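Local coordinates for galacto-N-biose/lacto-N-biose I transporter substrate-binding protein (Bifidobacterium longum, PDB 2Z8F) that binds galacto-N-biose and lacto-N-biose, and also lacto-N-tetraose, probably for uptake by an ABC importer, at residues 28-33 and 254-259; 249-254 and 322-327; 317-322 and 330-335; 336-341 and 345-350. All coordinates share one frame; numbering follows the deposited sequence.

Contact 1 (28-33 and 254-259); sequences EGMTLV and APLFMT
M30 reaches from the loop 28-33 to the start of helix 254-261, and the whole apolar part of the contact is made by a single atom, its terminal methyl CE, which touches P255 and L256. M30 CE lies 3.6 Å from P255 CG, and the methionine chain meets the proline ring at about a right angle; the same methyl is 4.2 Å from L256 CD2. With chi1 at -61° the M30 chain sets off beside its own backbone N, and beyond CG it runs extended, which carries CE across a gap where the nearest CA atoms, of M30 and P255, are 8.7 Å apart. A long, unbranched and flexible side chain suits such a reach. P255, in the first turn of its helix, where a missing N-H costs nothing, offers a compact apolar ring as the landing place.

The polar part runs through water. One water donates to the carbonyl O of E28, 2.8 Å away, and also lies 2.6 Å from T259 OG1, so a loop carbonyl and a helix hydroxyl are joined without touching directly. G29, between E28 and M30, has a positive phi of 94° at which a CB would press on the carbonyl O of E28; glycine therefore fits this bend.

L256 belongs to the glycan pocket and touches a galactose, while P255 is backed by W338. The arrangement is thus a small, partly buried patch beside the sugar site of a periplasmic-binding-protein fold, joining the loop after strand 16-22 to a helix that supplies L256 to the pocket.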
loop_
_atom_site.group_PDB
_atom_site.type_symbol
_atom_site.label_atom_id
_atom_site.label_comp_id
_atom_site.label_asym_id
_atom_site.label_seq_id
_atom_site.Cartn_x
_atom_site.Cartn_y
_atom_site.Cartn_z
ATOM N N GLU A 28 -17.427 -5.010 -7.183
ATOM C CA GLU A 28 -18.791 -4.506 -7.290
ATOM C C GLU A 28 -18.917 -3.175 -6.556
ATOM O O GLU A 28 -18.320 -2.979 -5.495
ATOM C CB GLU A 28 -19.795 -5.542 -6.758
ATOM C CG GLU A 28 -19.891 -6.801 -7.620
ATOM C CD GLU A 28 -20.784 -7.888 -7.034
ATOM O OE1 GLU A 28 -21.250 -7.748 -5.879
ATOM O OE2 GLU A 28 -21.008 -8.905 -7.730
ATOM N N GLY A 29 -19.627 -2.219 -7.162
ATOM C CA GLY A 29 -19.794 -0.895 -6.553
ATOM C C GLY A 29 -18.781 0.143 -7.018
ATOM O O GLY A 29 -18.990 1.356 -6.869
ATOM N N MET A 30 -17.675 -0.334 -7.568
ATOM C CA MET A 30 -16.615 0.527 -8.081
ATOM C C MET A 30 -16.853 0.973 -9.532
ATOM O O MET A 30 -17.539 0.273 -10.314
ATOM C CB MET A 30 -15.295 -0.224 -7.988
ATOM C CG MET A 30 -14.954 -0.580 -6.551
ATOM S SD MET A 30 -13.291 -1.228 -6.462
ATOM C CE MET A 30 -12.980 -1.174 -4.674
ATOM N N THR A 31 -16.286 2.119 -9.893
ATOM C CA THR A 31 -16.249 2.544 -11.300
ATOM C C THR A 31 -15.114 1.772 -11.952
ATOM O O THR A 31 -13.937 1.972 -11.646
ATOM C CB THR A 31 -16.068 4.089 -11.456
ATOM O OG1 THR A 31 -17.134 4.758 -10.775
ATOM C CG2 THR A 31 -16.037 4.493 -12.931
ATOM N N LEU A 32 -15.469 0.833 -12.826
ATOM C CA LEU A 32 -14.481 -0.084 -13.348
ATOM C C LEU A 32 -13.427 0.614 -14.179
ATOM O O LEU A 32 -13.724 1.577 -14.885
ATOM C CB LEU A 32 -15.161 -1.139 -14.232
ATOM C CG LEU A 32 -16.185 -1.974 -13.473
ATOM C CD1 LEU A 32 -16.999 -2.758 -14.506
ATOM C CD2 LEU A 32 -15.500 -2.938 -12.512
ATOM N N VAL A 33 -12.200 0.106 -14.117
ATOM C CA VAL A 33 -11.137 0.703 -14.918
ATOM C C VAL A 33 -11.561 0.777 -16.395
ATOM O O VAL A 33 -11.347 1.784 -17.065
ATOM C CB VAL A 33 -9.779 -0.024 -14.773
ATOM C CG1 VAL A 33 -8.765 0.550 -15.732
ATOM C CG2 VAL A 33 -9.288 0.079 -13.339
ATOM N N ALA A 254 -10.355 0.629 2.411
ATOM C CA ALA A 254 -11.686 0.961 2.918
ATOM C C ALA A 254 -12.801 0.188 2.191
ATOM O O ALA A 254 -13.571 -0.505 2.857
ATOM C CB ALA A 254 -11.938 2.482 2.891
ATOM N N PRO A 255 -12.883 0.310 0.860
ATOM C CA PRO A 255 -14.008 -0.403 0.211
ATOM C C PRO A 255 -13.845 -1.913 0.257
ATOM O O PRO A 255 -14.842 -2.659 0.277
ATOM C CB PRO A 255 -13.942 0.082 -1.232
ATOM C CG PRO A 255 -12.479 0.456 -1.447
ATOM C CD PRO A 255 -12.052 1.045 -0.118
ATOM N N LEU A 256 -12.604 -2.380 0.273
ATOM C CA LEU A 256 -12.329 -3.815 0.386
ATOM C C LEU A 256 -12.843 -4.382 1.703
ATOM O O LEU A 256 -13.496 -5.434 1.752
ATOM C CB LEU A 256 -10.826 -4.058 0.237
ATOM C CG LEU A 256 -10.125 -3.428 -0.985
ATOM C CD1 LEU A 256 -8.643 -3.834 -0.979
ATOM C CD2 LEU A 256 -10.783 -3.810 -2.326
ATOM N N PHE A 257 -12.512 -3.669 2.783
ATOM C CA PHE A 257 -12.951 -3.995 4.115
ATOM C C PHE A 257 -14.476 -3.984 4.219
ATOM O O PHE A 257 -15.072 -4.891 4.834
ATOM C CB PHE A 257 -12.299 -3.002 5.096
ATOM C CG PHE A 257 -12.391 -3.415 6.541
ATOM C CD1 PHE A 257 -11.366 -4.181 7.123
ATOM C CD2 PHE A 257 -13.473 -3.021 7.323
ATOM C CE1 PHE A 257 -11.455 -4.555 8.481
ATOM C CE2 PHE A 257 -13.574 -3.394 8.669
ATOM C CZ PHE A 257 -12.562 -4.152 9.244
ATOM N N MET A 258 -15.101 -2.987 3.590
ATOM C CA MET A 258 -16.563 -2.848 3.588
ATOM C C MET A 258 -17.190 -4.060 2.951
ATOM O O MET A 258 -18.073 -4.676 3.548
ATOM C CB MET A 258 -16.982 -1.609 2.813
ATOM C CG MET A 258 -16.834 -0.342 3.625
ATOM S SD MET A 258 -17.024 1.138 2.628
ATOM C CE MET A 258 -18.617 0.744 1.858
ATOM N N THR A 259 -16.702 -4.416 1.766
ATOM C CA THR A 259 -17.180 -5.620 1.055
ATOM C C THR A 259 -16.960 -6.877 1.896
ATOM O O THR A 259 -17.867 -7.711 2.012
ATOM C CB THR A 259 -16.527 -5.787 -0.320
ATOM O OG1 THR A 259 -16.877 -4.678 -1.163
ATOM C CG2 THR A 259 -16.999 -7.087 -0.998
HETATM O O HOH W 1 -17.910 -4.940 -3.546
#

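Contact 2 (249-254 and 322-327); sequences AAAWEA and GLVPAA. With GAL (beta-D-galactopyranose), chain C.
W252 CA and G322 O meet at 3.1 Å in a CA-H...O contact, with 154° at the hydrogen; the backbones pass close here, the CA atoms of W252 and G322 being 4.7 Å apart. The indole is turned from 322-327 to the sugar, its chi1 of 45° carrying the ring off the G322 side to the galactose. It lies between two groups, both offset toward its rim: A250 CB over one face and the galactose over the opposite face, with W252 CZ2 3.8 Å from GAL C1. The indole N-H is spent on the carbonyl of D287, which helps fix the ring's rotation. L323 starts off away from 249-254, yet its methyl CD2 touches the same sugar, 3.8 Å from GAL C4. A251 CB, small enough for close approach, meets V324 CG2 at 3.7 Å.

G322 ends helix 315-320 in a Schellman motif; a CB here would strike W252 O, so glycine suits both the turn and the neighbour. A water donates to A251 O at 2.6 Å and to G322 O at 2.8 Å, giving two buried carbonyls a partner. The chemistry implies a division of labour: W252 and L323 present carbon to the C-H groups of galactose, whereas D128, S290, Q79 and G289 hydrogen-bond to this sugar.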
loop_
_atom_site.group_PDB
_atom_site.type_symbol
_atom_site.label_atom_id
_atom_site.label_comp_id
_atom_site.label_asym_id
_atom_site.label_seq_id
_atom_site.Cartn_x
_atom_site.Cartn_y
_atom_site.Cartn_z
ATOM N N ALA A 249 -5.029 -0.697 9.157
ATOM C CA ALA A 249 -5.344 -0.919 7.756
ATOM C C ALA A 249 -4.668 0.131 6.904
ATOM O O ALA A 249 -4.541 1.271 7.351
ATOM C CB ALA A 249 -6.874 -0.846 7.565
ATOM N N ALA A 250 -4.243 -0.242 5.698
ATOM C CA ALA A 250 -3.848 0.759 4.688
ATOM C C ALA A 250 -5.103 1.525 4.254
ATOM O O ALA A 250 -6.174 0.945 4.177
ATOM C CB ALA A 250 -3.158 0.095 3.486
ATOM N N ALA A 251 -4.988 2.826 4.005
ATOM C CA ALA A 251 -6.176 3.629 3.659
ATOM C C ALA A 251 -6.959 3.059 2.442
ATOM O O ALA A 251 -8.210 3.120 2.424
ATOM C CB ALA A 251 -5.807 5.129 3.439
ATOM N N TRP A 252 -6.248 2.459 1.484
ATOM C CA TRP A 252 -6.900 1.917 0.264
ATOM C C TRP A 252 -7.737 0.667 0.569
ATOM O O TRP A 252 -8.486 0.177 -0.320
ATOM C CB TRP A 252 -5.914 1.674 -0.905
ATOM C CG TRP A 252 -4.638 0.985 -0.487
ATOM C CD1 TRP A 252 -3.416 1.585 -0.296
ATOM C CD2 TRP A 252 -4.454 -0.404 -0.190
ATOM N NE1 TRP A 252 -2.482 0.651 0.116
ATOM C CE2 TRP A 252 -3.094 -0.576 0.193
ATOM C CE3 TRP A 252 -5.318 -1.533 -0.185
ATOM C CZ2 TRP A 252 -2.565 -1.825 0.562
ATOM C CZ3 TRP A 252 -4.787 -2.775 0.183
ATOM C CH2 TRP A 252 -3.420 -2.915 0.548
ATOM N N GLU A 253 -7.639 0.150 1.795
ATOM C CA GLU A 253 -8.490 -0.981 2.216
ATOM C C GLU A 253 -9.970 -0.647 2.382
ATOM O O GLU A 253 -10.779 -1.573 2.503
ATOM C CB GLU A 253 -7.986 -1.645 3.521
ATOM C CG GLU A 253 -6.643 -2.351 3.362
ATOM C CD GLU A 253 -6.267 -3.113 4.621
ATOM O OE1 GLU A 253 -7.087 -3.923 5.113
ATOM O OE2 GLU A 253 -5.141 -2.882 5.143
ATOM N N ALA A 254 -10.355 0.629 2.411
ATOM C CA ALA A 254 -11.686 0.961 2.918
ATOM C C ALA A 254 -12.801 0.188 2.191
ATOM O O ALA A 254 -13.571 -0.505 2.857
ATOM C CB ALA A 254 -11.938 2.482 2.891
ATOM N N GLY A 322 -10.965 2.754 -4.103
ATOM C CA GLY A 322 -10.365 2.819 -2.773
ATOM C C GLY A 322 -9.113 3.673 -2.721
ATOM O O GLY A 322 -8.505 3.809 -1.636
ATOM N N LEU A 323 -8.693 4.216 -3.865
ATOM C CA LEU A 323 -7.418 4.948 -3.918
ATOM C C LEU A 323 -7.485 6.267 -3.194
ATOM O O LEU A 323 -8.517 6.958 -3.203
ATOM C CB LEU A 323 -6.973 5.193 -5.359
ATOM C CG LEU A 323 -6.881 3.918 -6.204
ATOM C CD1 LEU A 323 -6.284 4.248 -7.547
ATOM C CD2 LEU A 323 -6.139 2.769 -5.483
ATOM N N VAL A 324 -6.366 6.613 -2.560
ATOM C CA VAL A 324 -6.149 7.962 -2.039
ATOM C C VAL A 324 -5.248 8.628 -3.084
ATOM O O VAL A 324 -4.031 8.405 -3.107
ATOM C CB VAL A 324 -5.457 7.965 -0.646
ATOM C CG1 VAL A 324 -5.287 9.416 -0.119
ATOM C CG2 VAL A 324 -6.245 7.101 0.331
ATOM N N PRO A 325 -5.845 9.374 -4.026
ATOM C CA PRO A 325 -5.070 9.818 -5.191
ATOM C C PRO A 325 -3.867 10.692 -4.906
ATOM O O PRO A 325 -3.903 11.485 -3.961
ATOM C CB PRO A 325 -6.113 10.562 -6.035
ATOM C CG PRO A 325 -7.411 9.871 -5.626
ATOM C CD PRO A 325 -7.276 9.734 -4.161
ATOM N N ALA A 326 -2.829 10.512 -5.717
ATOM C CA ALA A 326 -1.657 11.429 -5.716
ATOM C C ALA A 326 -1.998 12.776 -6.367
ATOM O O ALA A 326 -1.311 13.793 -6.155
ATOM C CB ALA A 326 -0.477 10.765 -6.413
ATOM N N ALA A 327 -3.039 12.787 -7.187
ATOM C CA ALA A 327 -3.428 14.012 -7.909
ATOM C C ALA A 327 -3.807 15.117 -6.956
ATOM O O ALA A 327 -4.422 14.866 -5.924
ATOM C CB ALA A 327 -4.598 13.715 -8.840
HETATM C C1 GAL C . -2.501 -2.226 -3.259
HETATM C C2 GAL C . -1.579 -1.152 -3.828
HETATM C C3 GAL C . -2.315 0.178 -3.837
HETATM C C4 GAL C . -3.650 0.046 -4.597
HETATM C C5 GAL C . -4.494 -1.080 -3.993
HETATM C C6 GAL C . -5.775 -1.351 -4.781
HETATM O O2 GAL C . -0.444 -1.036 -2.981
HETATM O O3 GAL C . -1.472 1.128 -4.430
HETATM O O4 GAL C . -3.318 -0.194 -5.937
HETATM O O5 GAL C . -3.742 -2.289 -3.986
HETATM O O6 GAL C . -6.634 -2.163 -4.007
HETATM O O HOH W 2 -9.909 4.185 0.742
#

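Contact 3 (317-322 and 330-335); sequences DLVSQG and EDAETP
V319 meets three residues of 330-335 with its two methyls. CG2 faces A332 CB at 3.8 Å, while V319 CG1 lies 3.6 Å from the carbonyl O of E333 and 3.8 Å from both CG and CD of P335. The fork of a beta-branched residue serves well here: with CG1 anti to the backbone N (chi1 167°), one methyl meets A332 and the other the E333 carbonyl and P335. A332 is short enough to let the chain come close, and P335 is a rigid apolar block just before helix 336-341, at its N-cap position.

The next shell fixes where V319 stands. It lies in the last turn of helix 315-320, where G322 N bonds back to V319 O at 2.8 Å and Q321 N to L318 O. S320 OG gives its proton to D317 O at 2.6 Å, inside the same helix, and also accepts from T31 N. Q321 grips the loop before helix 33-43 with both ends of its amide, OE1 taking the N-H of D26 and NE2 giving to T31 O.

M348 of helix 347-356 packs on both V319 and A332, and T334 bonds to D346 and the M348 backbone, so the 330-335 chain runs between helix 315-320 and helix 347-356 on its way to helix 336-341.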
loop_
_atom_site.group_PDB
_atom_site.type_symbol
_atom_site.label_atom_id
_atom_site.label_comp_id
_atom_site.label_asym_id
_atom_site.label_seq_id
_atom_site.Cartn_x
_atom_site.Cartn_y
_atom_site.Cartn_z
ATOM N N ASP A 317 -13.344 8.694 -9.705
ATOM C CA ASP A 317 -13.318 7.317 -10.208
ATOM C C ASP A 317 -12.227 6.510 -9.504
ATOM O O ASP A 317 -12.448 5.380 -9.105
ATOM C CB ASP A 317 -13.118 7.266 -11.721
ATOM C CG ASP A 317 -14.268 7.908 -12.507
ATOM O OD1 ASP A 317 -15.381 8.056 -11.974
ATOM O OD2 ASP A 317 -14.032 8.242 -13.683
ATOM N N LEU A 318 -11.046 7.110 -9.332
ATOM C CA LEU A 318 -9.978 6.445 -8.574
ATOM C C LEU A 318 -10.380 6.211 -7.119
ATOM O O LEU A 318 -10.099 5.136 -6.538
ATOM C CB LEU A 318 -8.713 7.319 -8.610
ATOM C CG LEU A 318 -8.081 7.602 -9.992
ATOM C CD1 LEU A 318 -6.978 8.671 -9.907
ATOM C CD2 LEU A 318 -7.527 6.349 -10.619
ATOM N N VAL A 319 -10.999 7.224 -6.500
ATOM C CA VAL A 319 -11.475 7.073 -5.133
ATOM C C VAL A 319 -12.425 5.890 -5.022
ATOM O O VAL A 319 -12.354 5.137 -4.059
ATOM C CB VAL A 319 -12.114 8.365 -4.565
ATOM C CG1 VAL A 319 -12.893 8.098 -3.273
ATOM C CG2 VAL A 319 -11.038 9.454 -4.367
ATOM N N SER A 320 -13.266 5.687 -6.042
ATOM C CA SER A 320 -14.203 4.569 -6.013
ATOM C C SER A 320 -13.507 3.196 -5.872
ATOM O O SER A 320 -14.071 2.253 -5.290
ATOM C CB SER A 320 -15.117 4.594 -7.253
ATOM O OG SER A 320 -14.519 3.955 -8.366
ATOM N N GLN A 321 -12.282 3.108 -6.401
ATOM C CA GLN A 321 -11.440 1.897 -6.315
ATOM C C GLN A 321 -10.732 1.772 -4.961
ATOM O O GLN A 321 -10.005 0.798 -4.713
ATOM C CB GLN A 321 -10.391 1.922 -7.435
ATOM C CG GLN A 321 -10.954 1.758 -8.870
ATOM C CD GLN A 321 -11.221 0.311 -9.292
ATOM O OE1 GLN A 321 -10.668 -0.656 -8.739
ATOM N NE2 GLN A 321 -12.054 0.161 -10.344
ATOM N N GLY A 322 -10.965 2.754 -4.103
ATOM C CA GLY A 322 -10.365 2.819 -2.773
ATOM C C GLY A 322 -9.113 3.673 -2.721
ATOM O O GLY A 322 -8.505 3.809 -1.636
ATOM N N GLU A 330 -8.009 18.211 -7.867
ATOM C CA GLU A 330 -9.286 18.428 -7.169
ATOM C C GLU A 330 -9.257 17.640 -5.870
ATOM O O GLU A 330 -8.500 16.674 -5.770
ATOM C CB GLU A 330 -10.483 18.000 -8.027
ATOM C CG GLU A 330 -10.500 16.538 -8.399
ATOM C CD GLU A 330 -11.715 16.156 -9.228
ATOM O OE1 GLU A 330 -12.803 15.933 -8.640
ATOM O OE2 GLU A 330 -11.571 16.077 -10.465
ATOM N N ASP A 331 -10.057 18.050 -4.881
ATOM C CA ASP A 331 -10.087 17.371 -3.585
ATOM C C ASP A 331 -10.766 16.009 -3.731
ATOM O O ASP A 331 -11.803 15.899 -4.381
ATOM C CB ASP A 331 -10.845 18.194 -2.521
ATOM C CG ASP A 331 -10.098 19.456 -2.061
ATOM O OD1 ASP A 331 -8.851 19.543 -2.156
ATOM O OD2 ASP A 331 -10.790 20.385 -1.574
ATOM N N ALA A 332 -10.186 14.978 -3.124
ATOM C CA ALA A 332 -10.877 13.695 -3.013
ATOM C C ALA A 332 -12.000 13.810 -1.985
ATOM O O ALA A 332 -11.834 14.435 -0.934
ATOM C CB ALA A 332 -9.901 12.584 -2.632
ATOM N N GLU A 333 -13.146 13.215 -2.298
ATOM C CA GLU A 333 -14.304 13.270 -1.426
ATOM C C GLU A 333 -14.754 11.868 -1.060
ATOM O O GLU A 333 -14.683 10.953 -1.889
ATOM C CB GLU A 333 -15.459 14.017 -2.113
ATOM C CG GLU A 333 -15.082 15.428 -2.555
ATOM C CD GLU A 333 -16.265 16.266 -2.996
ATOM O OE1 GLU A 333 -17.319 15.704 -3.380
ATOM O OE2 GLU A 333 -16.133 17.509 -2.954
ATOM N N THR A 334 -15.218 11.716 0.173
ATOM C CA THR A 334 -15.707 10.424 0.645
ATOM C C THR A 334 -17.003 10.072 -0.085
ATOM O O THR A 334 -17.964 10.857 -0.019
ATOM C CB THR A 334 -15.982 10.462 2.163
ATOM O OG1 THR A 334 -14.793 10.875 2.864
ATOM C CG2 THR A 334 -16.399 9.099 2.652
ATOM N N PRO A 335 -17.047 8.917 -0.786
ATOM C CA PRO A 335 -18.328 8.497 -1.386
ATOM C C PRO A 335 -19.436 8.300 -0.350
ATOM O O PRO A 335 -19.185 7.861 0.769
ATOM C CB PRO A 335 -17.993 7.161 -2.074
ATOM C CG PRO A 335 -16.492 7.207 -2.305
ATOM C CD PRO A 335 -15.956 7.976 -1.094
#

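Contact 4 (336-341 and 345-350); sequences SEWSTF and QDIMKE
A chi1 of -62° places W338 CG beside the backbone N, with CB already pointing toward 345-350, while I347, with chi1 at 70°, has CG1 between its N and carbonyl carbon, and a chi2 of 177° extends the chain and carries CD1 to the ring. I347 CD1 comes to 3.7 Å from W338 CE3, the two side chains crossing at about a right angle and the methyl arriving obliquely to the ring. M348 adds its terminal methyl, CE, 4.4 Å from W338 CZ3 and likewise oblique. A large, flat tryptophan suits this place, since one ring can serve several partners: its other neighbours include P255 and M258 of helix 254-261 and V319 of helix 315-320.

Closer to the turn the packing is against backbone. S339 CB lies 3.4 Å from Q345 O, and S339 CA also points a hydrogen at that oxygen, 3.5 Å away. A small serine permits this approach where the CA atoms of S339 and Q345 are 5.0 Å apart. The amide of Q345 turns to strand 269-273, where OE1 takes the backbone N-H of V271. D346 is the centre of an inverse gamma turn that leads into helix 347-356.

The arrangement is a packing of consecutive helices joined by a short link, in a buried part of the solute-binding fold where the W338 side chain is about 10 Å from a bound galactose.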
loop_
_atom_site.group_PDB
_atom_site.type_symbol
_atom_site.label_atom_id
_atom_site.label_comp_id
_atom_site.label_asym_id
_atom_site.label_seq_id
_atom_site.Cartn_x
_atom_site.Cartn_y
_atom_site.Cartn_z
ATOM N N SER A 336 -20.671 8.624 -0.724
ATOM C CA SER A 336 -21.800 8.483 0.193
ATOM C C SER A 336 -21.940 7.084 0.837
ATOM O O SER A 336 -22.274 6.977 2.023
ATOM C CB SER A 336 -23.099 8.875 -0.524
ATOM O OG SER A 336 -23.284 8.024 -1.643
ATOM N N GLU A 337 -21.686 6.025 0.068
ATOM C CA GLU A 337 -21.727 4.647 0.591
ATOM C C GLU A 337 -20.707 4.404 1.719
ATOM O O GLU A 337 -20.999 3.721 2.712
ATOM C CB GLU A 337 -21.517 3.634 -0.544
ATOM C CG GLU A 337 -22.595 3.698 -1.655
ATOM C CD GLU A 337 -22.374 4.797 -2.711
ATOM O OE1 GLU A 337 -21.406 5.604 -2.612
ATOM O OE2 GLU A 337 -23.199 4.853 -3.657
ATOM N N TRP A 338 -19.514 4.967 1.556
ATOM C CA TRP A 338 -18.462 4.828 2.573
ATOM C C TRP A 338 -18.805 5.565 3.865
ATOM O O TRP A 338 -18.630 5.019 4.956
ATOM C CB TRP A 338 -17.135 5.387 2.082
ATOM C CG TRP A 338 -16.512 4.748 0.880
ATOM C CD1 TRP A 338 -17.089 3.893 -0.036
ATOM C CD2 TRP A 338 -15.176 4.958 0.448
ATOM N NE1 TRP A 338 -16.172 3.569 -1.007
ATOM C CE2 TRP A 338 -14.984 4.199 -0.721
ATOM C CE3 TRP A 338 -14.107 5.729 0.946
ATOM C CZ2 TRP A 338 -13.769 4.190 -1.410
ATOM C CZ3 TRP A 338 -12.909 5.724 0.268
ATOM C CH2 TRP A 338 -12.746 4.966 -0.902
ATOM N N SER A 339 -19.242 6.819 3.755
ATOM C CA SER A 339 -19.590 7.571 4.964
ATOM C C SER A 339 -20.725 6.855 5.702
ATOM O O SER A 339 -20.710 6.773 6.920
ATOM C CB SER A 339 -19.939 9.026 4.655
ATOM O OG SER A 339 -20.892 9.097 3.615
ATOM N N THR A 340 -21.669 6.279 4.954
ATOM C CA THR A 340 -22.782 5.546 5.566
ATOM C C THR A 340 -22.274 4.342 6.373
ATOM O O THR A 340 -22.669 4.145 7.531
ATOM C CB THR A 340 -23.818 5.097 4.506
ATOM O OG1 THR A 340 -24.483 6.256 3.958
ATOM C CG2 THR A 340 -24.857 4.173 5.137
ATOM N N PHE A 341 -21.388 3.550 5.772
ATOM C CA PHE A 341 -20.777 2.427 6.479
ATOM C C PHE A 341 -19.978 2.902 7.691
ATOM O O PHE A 341 -20.048 2.306 8.770
ATOM C CB PHE A 341 -19.881 1.628 5.546
ATOM C CG PHE A 341 -19.349 0.362 6.155
ATOM C CD1 PHE A 341 -20.074 -0.827 6.058
ATOM C CD2 PHE A 341 -18.111 0.342 6.789
ATOM C CE1 PHE A 341 -19.588 -2.005 6.606
ATOM C CE2 PHE A 341 -17.611 -0.844 7.341
ATOM C CZ PHE A 341 -18.352 -2.018 7.242
ATOM N N GLN A 345 -18.960 9.301 8.874
ATOM C CA GLN A 345 -17.647 9.962 8.925
ATOM C C GLN A 345 -17.090 10.309 7.551
ATOM O O GLN A 345 -17.175 9.507 6.611
ATOM C CB GLN A 345 -16.637 9.067 9.636
ATOM C CG GLN A 345 -15.349 9.785 10.052
ATOM C CD GLN A 345 -14.357 8.847 10.716
ATOM O OE1 GLN A 345 -14.554 7.636 10.755
ATOM N NE2 GLN A 345 -13.280 9.419 11.253
ATOM N N ASP A 346 -16.472 11.481 7.465
ATOM C CA ASP A 346 -15.758 11.899 6.260
ATOM C C ASP A 346 -14.379 11.241 6.342
ATOM O O ASP A 346 -13.409 11.873 6.748
ATOM C CB ASP A 346 -15.646 13.435 6.224
ATOM C CG ASP A 346 -15.004 13.970 4.941
ATOM O OD1 ASP A 346 -14.598 13.176 4.053
ATOM O OD2 ASP A 346 -14.878 15.220 4.818
ATOM N N ILE A 347 -14.299 9.964 5.971
ATOM C CA ILE A 347 -13.046 9.211 6.188
ATOM C C ILE A 347 -11.889 9.676 5.304
ATOM O O ILE A 347 -10.711 9.536 5.683
ATOM C CB ILE A 347 -13.243 7.671 6.133
ATOM C CG1 ILE A 347 -13.562 7.199 4.709
ATOM C CG2 ILE A 347 -14.305 7.234 7.143
ATOM C CD1 ILE A 347 -13.672 5.683 4.630
ATOM N N MET A 348 -12.206 10.260 4.150
ATOM C CA MET A 348 -11.170 10.773 3.260
ATOM C C MET A 348 -10.371 11.848 3.978
ATOM O O MET A 348 -9.162 11.949 3.787
ATOM C CB MET A 348 -11.767 11.360 1.978
ATOM C CG MET A 348 -10.723 11.827 0.987
ATOM S SD MET A 348 -9.657 10.475 0.490
ATOM C CE MET A 348 -10.824 9.478 -0.460
ATOM N N LYS A 349 -11.029 12.630 4.820
ATOM C CA LYS A 349 -10.306 13.640 5.594
ATOM C C LYS A 349 -9.254 12.994 6.510
ATOM O O LYS A 349 -8.145 13.540 6.702
ATOM C CB LYS A 349 -11.277 14.528 6.368
ATOM C CG LYS A 349 -10.602 15.658 7.147
ATOM C CD LYS A 349 -11.621 16.731 7.552
ATOM C CE LYS A 349 -11.170 17.545 8.793
ATOM N NZ LYS A 349 -9.719 17.945 8.797
ATOM N N GLU A 350 -9.604 11.848 7.088
ATOM C CA GLU A 350 -8.656 11.103 7.916
ATOM C C GLU A 350 -7.523 10.563 7.051
ATOM O O GLU A 350 -6.360 10.579 7.451
ATOM C CB GLU A 350 -9.358 9.973 8.668
ATOM C CG GLU A 350 -10.346 10.425 9.730
ATOM C CD GLU A 350 -9.715 11.124 10.933
ATOM O OE1 GLU A 350 -8.507 10.958 11.203
ATOM O OE2 GLU A 350 -10.463 11.812 11.650
#

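Overall arrangement
Contact 2 lies deepest, its centre about 8 Å from the centre of the chain, and is where W252 and L323 meet galactose, while contact 1 adds L256 to the same pocket. Contacts 1 and 3, with centres about 16 Å from that of the chain, are partly buried; contact 4 is buried although its centre is about 19 Å away. Contacts 1 and 2 share A254, where strand 246-250 passes into helix 254-261; contacts 2 and 3 share G322. W338 of contact 4 also packs on G322. Contacts 3 and 4 are mainly methyl and ring packing, whereas contacts 1 and 2 each contain a water bridging their two segments.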